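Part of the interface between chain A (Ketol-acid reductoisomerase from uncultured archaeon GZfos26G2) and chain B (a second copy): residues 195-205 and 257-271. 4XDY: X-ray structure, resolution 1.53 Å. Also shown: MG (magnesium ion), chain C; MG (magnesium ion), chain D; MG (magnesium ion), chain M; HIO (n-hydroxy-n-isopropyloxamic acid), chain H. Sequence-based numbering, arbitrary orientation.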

# COMPACT_ATOMS: atom_id res chain seq x y z
N ASP A 195 2.65 10.37 15.50
CA ASP A 195 3.63 9.47 14.82
C ASP A 195 3.60 8.08 15.45
O ASP A 195 3.50 7.09 14.76
CB ASP A 195 5.02 10.06 14.91
CG ASP A 195 6.02 9.25 14.07
OD1 ASP A 195 5.99 9.41 12.84
OD2 ASP A 195 6.72 8.42 14.70
N LEU A 196 3.70 8.05 16.75
CA LEU A 196 3.63 6.82 17.52
C LEU A 196 2.31 6.11 17.27
O LEU A 196 2.29 4.93 16.93
CB LEU A 196 3.85 7.09 18.96
CG LEU A 196 5.26 7.47 19.43
CD1 LEU A 196 5.24 7.75 20.90
CD2 LEU A 196 6.32 6.40 19.18
N PHE A 197 1.21 6.88 17.32
CA PHE A 197 -0.09 6.30 17.04
C PHE A 197 -0.18 5.68 15.66
O PHE A 197 -0.64 4.54 15.50
CB PHE A 197 -1.20 7.37 17.16
CG PHE A 197 -2.53 6.87 16.75
CD1 PHE A 197 -3.26 6.09 17.62
CD2 PHE A 197 -3.02 7.10 15.50
CE1 PHE A 197 -4.53 5.62 17.23
CE2 PHE A 197 -4.26 6.57 15.07
CZ PHE A 197 -5.02 5.83 15.96
N GLY A 198 0.25 6.43 14.67
CA GLY A 198 0.13 6.02 13.26
C GLY A 198 0.91 4.73 13.01
O GLY A 198 0.42 3.82 12.39
N GLU A 199 2.16 4.67 13.47
CA GLU A 199 2.96 3.51 13.17
C GLU A 199 2.37 2.28 13.93
O GLU A 199 2.40 1.16 13.37
CB GLU A 199 4.45 3.74 13.47
CG GLU A 199 4.80 3.98 14.90
CD GLU A 199 6.07 4.81 15.14
OE1 GLU A 199 6.54 5.55 14.22
OE2 GLU A 199 6.65 4.65 16.25
N GLN A 200 1.94 2.46 15.16
CA GLN A 200 1.40 1.38 15.98
C GLN A 200 0.08 0.82 15.41
O GLN A 200 -0.12 -0.40 15.36
CB GLN A 200 1.18 1.86 17.40
CG GLN A 200 2.47 1.95 18.16
CD GLN A 200 2.35 2.70 19.46
OE1 GLN A 200 1.28 2.78 20.05
NE2 GLN A 200 3.48 3.28 19.95
N CYS A 201 -0.82 1.71 15.11
CA CYS A 201 -2.23 1.36 14.93
C CYS A 201 -2.61 1.20 13.45
O CYS A 201 -3.67 0.63 13.18
CB CYS A 201 -3.13 2.36 15.61
SG CYS A 201 -2.87 2.35 17.42
N VAL A 202 -1.88 1.86 12.55
CA VAL A 202 -2.30 1.94 11.14
C VAL A 202 -1.23 1.43 10.21
O VAL A 202 -1.40 0.43 9.48
CB VAL A 202 -2.71 3.40 10.74
CG1 VAL A 202 -3.14 3.44 9.27
CG2 VAL A 202 -3.83 3.88 11.67
N LEU A 203 -0.11 2.15 10.16
CA LEU A 203 0.87 1.89 9.13
C LEU A 203 1.67 0.59 9.29
O LEU A 203 1.98 -0.05 8.27
CB LEU A 203 1.88 3.04 9.07
CG LEU A 203 1.40 4.47 8.76
CD1 LEU A 203 2.54 5.47 8.93
CD2 LEU A 203 0.86 4.52 7.35
N CYS A 204 2.02 0.22 10.51
CA CYS A 204 2.92 -0.92 10.70
C CYS A 204 2.12 -1.98 11.52
O CYS A 204 1.85 -3.04 11.02
CB CYS A 204 4.20 -0.51 11.40
SG CYS A 204 5.10 0.80 10.51
N GLY A 205 1.79 -1.71 12.80
CA GLY A 205 1.02 -2.67 13.56
C GLY A 205 -0.28 -3.02 12.88
O GLY A 205 -0.63 -4.21 12.74
N ASN B 257 13.55 1.47 15.02
CA ASN B 257 13.35 0.47 16.07
C ASN B 257 12.17 0.81 16.96
O ASN B 257 11.41 -0.10 17.40
CB ASN B 257 14.62 0.23 16.87
CG ASN B 257 15.76 -0.18 16.00
OD1 ASN B 257 15.62 -0.84 14.94
ND2 ASN B 257 16.94 0.29 16.39
N THR B 258 11.91 2.11 17.19
CA THR B 258 10.77 2.54 17.93
C THR B 258 9.47 2.03 17.30
O THR B 258 8.60 1.50 18.02
CB THR B 258 10.73 4.09 18.03
OG1 THR B 258 11.95 4.53 18.61
CG2 THR B 258 9.57 4.60 18.82
N ALA B 259 9.36 2.22 15.99
CA ALA B 259 8.18 1.80 15.22
C ALA B 259 8.06 0.30 15.19
O ALA B 259 6.94 -0.25 15.19
CB ALA B 259 8.29 2.30 13.83
N GLU B 260 9.18 -0.39 15.06
CA GLU B 260 9.15 -1.88 14.95
C GLU B 260 8.66 -2.44 16.27
O GLU B 260 7.84 -3.36 16.32
CB GLU B 260 10.55 -2.36 14.56
CG GLU B 260 10.69 -3.83 14.36
CD GLU B 260 12.14 -4.28 14.11
OE1 GLU B 260 13.07 -3.55 14.48
OE2 GLU B 260 12.32 -5.41 13.60
N TYR B 261 9.19 -1.94 17.40
CA TYR B 261 8.66 -2.28 18.68
C TYR B 261 7.17 -1.99 18.79
O TYR B 261 6.36 -2.84 19.25
CB TYR B 261 9.45 -1.61 19.84
CG TYR B 261 8.84 -1.86 21.20
CD1 TYR B 261 8.95 -3.15 21.85
CD2 TYR B 261 8.15 -0.89 21.87
CE1 TYR B 261 8.39 -3.36 23.11
CE2 TYR B 261 7.57 -1.11 23.10
CZ TYR B 261 7.70 -2.38 23.72
OH TYR B 261 7.14 -2.58 24.93
N GLY B 262 6.77 -0.80 18.37
CA GLY B 262 5.34 -0.45 18.43
C GLY B 262 4.49 -1.40 17.60
O GLY B 262 3.41 -1.78 18.02
N MET B 263 4.99 -1.78 16.46
CA MET B 263 4.30 -2.68 15.55
C MET B 263 3.93 -3.99 16.28
O MET B 263 2.76 -4.47 16.25
CB MET B 263 5.18 -2.98 14.38
CG MET B 263 4.65 -4.09 13.43
SD MET B 263 5.42 -4.19 11.79
CE MET B 263 7.10 -4.53 12.24
N TRP B 264 4.95 -4.55 16.95
CA TRP B 264 4.75 -5.83 17.62
C TRP B 264 4.11 -5.71 18.95
O TRP B 264 3.42 -6.67 19.36
CB TRP B 264 6.05 -6.65 17.70
CG TRP B 264 6.58 -7.03 16.36
CD1 TRP B 264 7.85 -6.82 15.95
CD2 TRP B 264 5.92 -7.67 15.27
NE1 TRP B 264 8.00 -7.20 14.70
CE2 TRP B 264 6.85 -7.78 14.25
CE3 TRP B 264 4.63 -8.17 15.06
CZ2 TRP B 264 6.60 -8.37 13.04
CZ3 TRP B 264 4.37 -8.74 13.79
CH2 TRP B 264 5.34 -8.81 12.82
N ALA B 265 4.31 -4.61 19.67
CA ALA B 265 3.74 -4.46 21.00
C ALA B 265 2.28 -4.09 20.94
O ALA B 265 1.46 -4.57 21.73
CB ALA B 265 4.50 -3.41 21.84
N VAL B 266 1.91 -3.26 19.96
CA VAL B 266 0.61 -2.66 19.93
C VAL B 266 -0.29 -3.11 18.76
O VAL B 266 -1.50 -3.14 18.90
CB VAL B 266 0.76 -1.12 19.92
CG1 VAL B 266 -0.59 -0.42 19.92
CG2 VAL B 266 1.62 -0.63 21.08
N GLY B 267 0.28 -3.45 17.63
CA GLY B 267 -0.53 -3.78 16.46
C GLY B 267 -1.62 -4.84 16.74
O GLY B 267 -2.80 -4.67 16.37
N HIS B 268 -1.21 -5.88 17.43
CA HIS B 268 -2.12 -7.05 17.77
C HIS B 268 -3.15 -6.67 18.82
O HIS B 268 -4.14 -7.37 19.03
CB HIS B 268 -1.35 -8.30 18.16
CG HIS B 268 -0.64 -8.19 19.46
ND1 HIS B 268 0.61 -7.63 19.57
CD2 HIS B 268 -1.04 -8.47 20.72
CE1 HIS B 268 0.98 -7.61 20.84
NE2 HIS B 268 -0.00 -8.10 21.56
N GLN B 269 -2.92 -5.55 19.50
CA GLN B 269 -3.93 -5.02 20.45
C GLN B 269 -5.03 -4.31 19.70
O GLN B 269 -6.16 -4.21 20.17
CB GLN B 269 -3.30 -4.10 21.49
CG GLN B 269 -2.12 -4.64 22.28
CD GLN B 269 -1.71 -3.71 23.44
OE1 GLN B 269 -1.05 -2.67 23.29
NE2 GLN B 269 -2.08 -4.11 24.59
N ILE B 270 -4.70 -3.80 18.52
CA ILE B 270 -5.65 -3.15 17.68
C ILE B 270 -6.42 -4.14 16.81
O ILE B 270 -7.67 -4.09 16.71
CB ILE B 270 -4.93 -2.08 16.77
CG1 ILE B 270 -4.11 -1.08 17.63
CG2 ILE B 270 -5.87 -1.36 15.85
CD1 ILE B 270 -4.93 -0.39 18.74
N ILE B 271 -5.69 -5.02 16.18
CA ILE B 271 -6.22 -6.03 15.25
C ILE B 271 -5.87 -7.36 15.90
O ILE B 271 -4.78 -7.87 15.74
CB ILE B 271 -5.53 -5.99 13.86
CG1 ILE B 271 -5.62 -4.60 13.20
CG2 ILE B 271 -6.04 -7.07 12.89
CD1 ILE B 271 -6.98 -4.08 13.04
MG MG C . 8.04 6.93 14.16
MG MG D . 6.25 8.20 11.26
MG MG M . 16.19 -1.28 12.98
C1 HIO H . 9.23 5.35 12.13
O11 HIO H . 9.34 5.56 13.36
O12 HIO H . 9.96 4.61 11.38
C2 HIO H . 8.12 6.21 11.53
O2 HIO H . 7.71 7.18 12.22
N3 HIO H . 7.49 5.92 10.41
O3 HIO H . 6.71 6.95 9.74
C4 HIO H . 7.58 4.65 9.76
C41 HIO H . 6.17 4.16 9.44
C42 HIO H . 8.45 4.87 8.53
O HOH W 1 4.73 6.98 12.06
O HOH W 2 5.91 2.87 18.13
O HOH W 3 8.47 6.44 16.13
O HOH W 4 9.61 8.43 14.15
O HOH W 5 7.67 9.80 10.76
O HOH W 6 4.74 9.30 10.14

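How do the two backbones meet? Helix 195-203 of chain A and helix 257-270 of chain B cross at -59°, with axes 7.8 Å apart at closest approach. No direct hydrogen bond joins the two stretches, so the contact rests on close packing, one bridging water and a CH···O contact. The backbones draw together along the walk: the CA atoms of A:Glu199 and B:Ala259 are 5.9 Å apart, those of A:Gln200 and B:Gly262 5.0 Å, and those of A:Gly205 and B:Gly267 3.5 Å.

What happens at the start of the chain B helix, beside the metal site? B:Asn257 does not touch chain A; its OD1 binds a separate magnesium ion. B:Thr258 points toward the other stretch and presents its methyl, CG2, 3.7 Å from CD2 of A:Leu196, while its hydroxyl is hydrogen-bonded elsewhere in the structure. Its carbonyl oxygen accepts a hydrogen bond from water 2 (B:Thr258 O to water O, 3.0 Å). The same water donates to A:Glu199 OE2 at 2.7 Å and accepts from A:Gln200 NE2 at 3.1 Å, so one molecule ties the chain B backbone to two polar side chains of chain A. B:Ala259 then lies against the carboxylate of A:Glu199, with B:Ala259 CB 3.6 Å from A:Glu199 CD. That carboxylate is held in place by its other oxygen: A:Glu199 OE1 binds the chain C magnesium at 2.0 Å, alongside A:Asp195 OD2 at 2.1 Å. The ion also binds n-hydroxy-n-isopropyloxamic acid (HIO), whose O11 lies 3.5 Å from B:Ala259 CB, so the second copy lines the ligand site.

Why can the helices come so close in the middle? B:Gly262 has no side chain, and its CA packs 3.8 Å from CG of A:Gln200; a CB here would point toward chain A and fall 2.8 Å from that CG, a clash. The next residue, B:Met263, reaches A:Cys204, its SD 3.9 Å from A:Cys204 CB, an apolar pairing. B:Val266 points toward chain A and sets CG2 3.6 Å from A:Gln200 OE1, a van der Waals contact, since a methyl group offers the amide oxygen no conventional hydrogen bond.

How does the contact close at the far end? Two glycines meet, A:Gly205 CA and B:Gly267 CA lying 3.5 Å apart. An ideal CB on B:Gly267 would clash with A:Gly205 CA, and one on A:Gly205 would clash with B:Gly267 CA, so the approach depends on both residues being bare. B:Gly267 CA also lies 3.6 Å from A:Gln200 O in a CH···O contact, with an angle of 132° at the hydrogen. Beyond the kink, where the N atoms of B:His268 and B:Gln269 lack the usual helical bond to the residue four back, B:Ile270 points toward chain A and packs CG1 3.7 Å from A:Cys201 SG, burying sulfur against hydrocarbon.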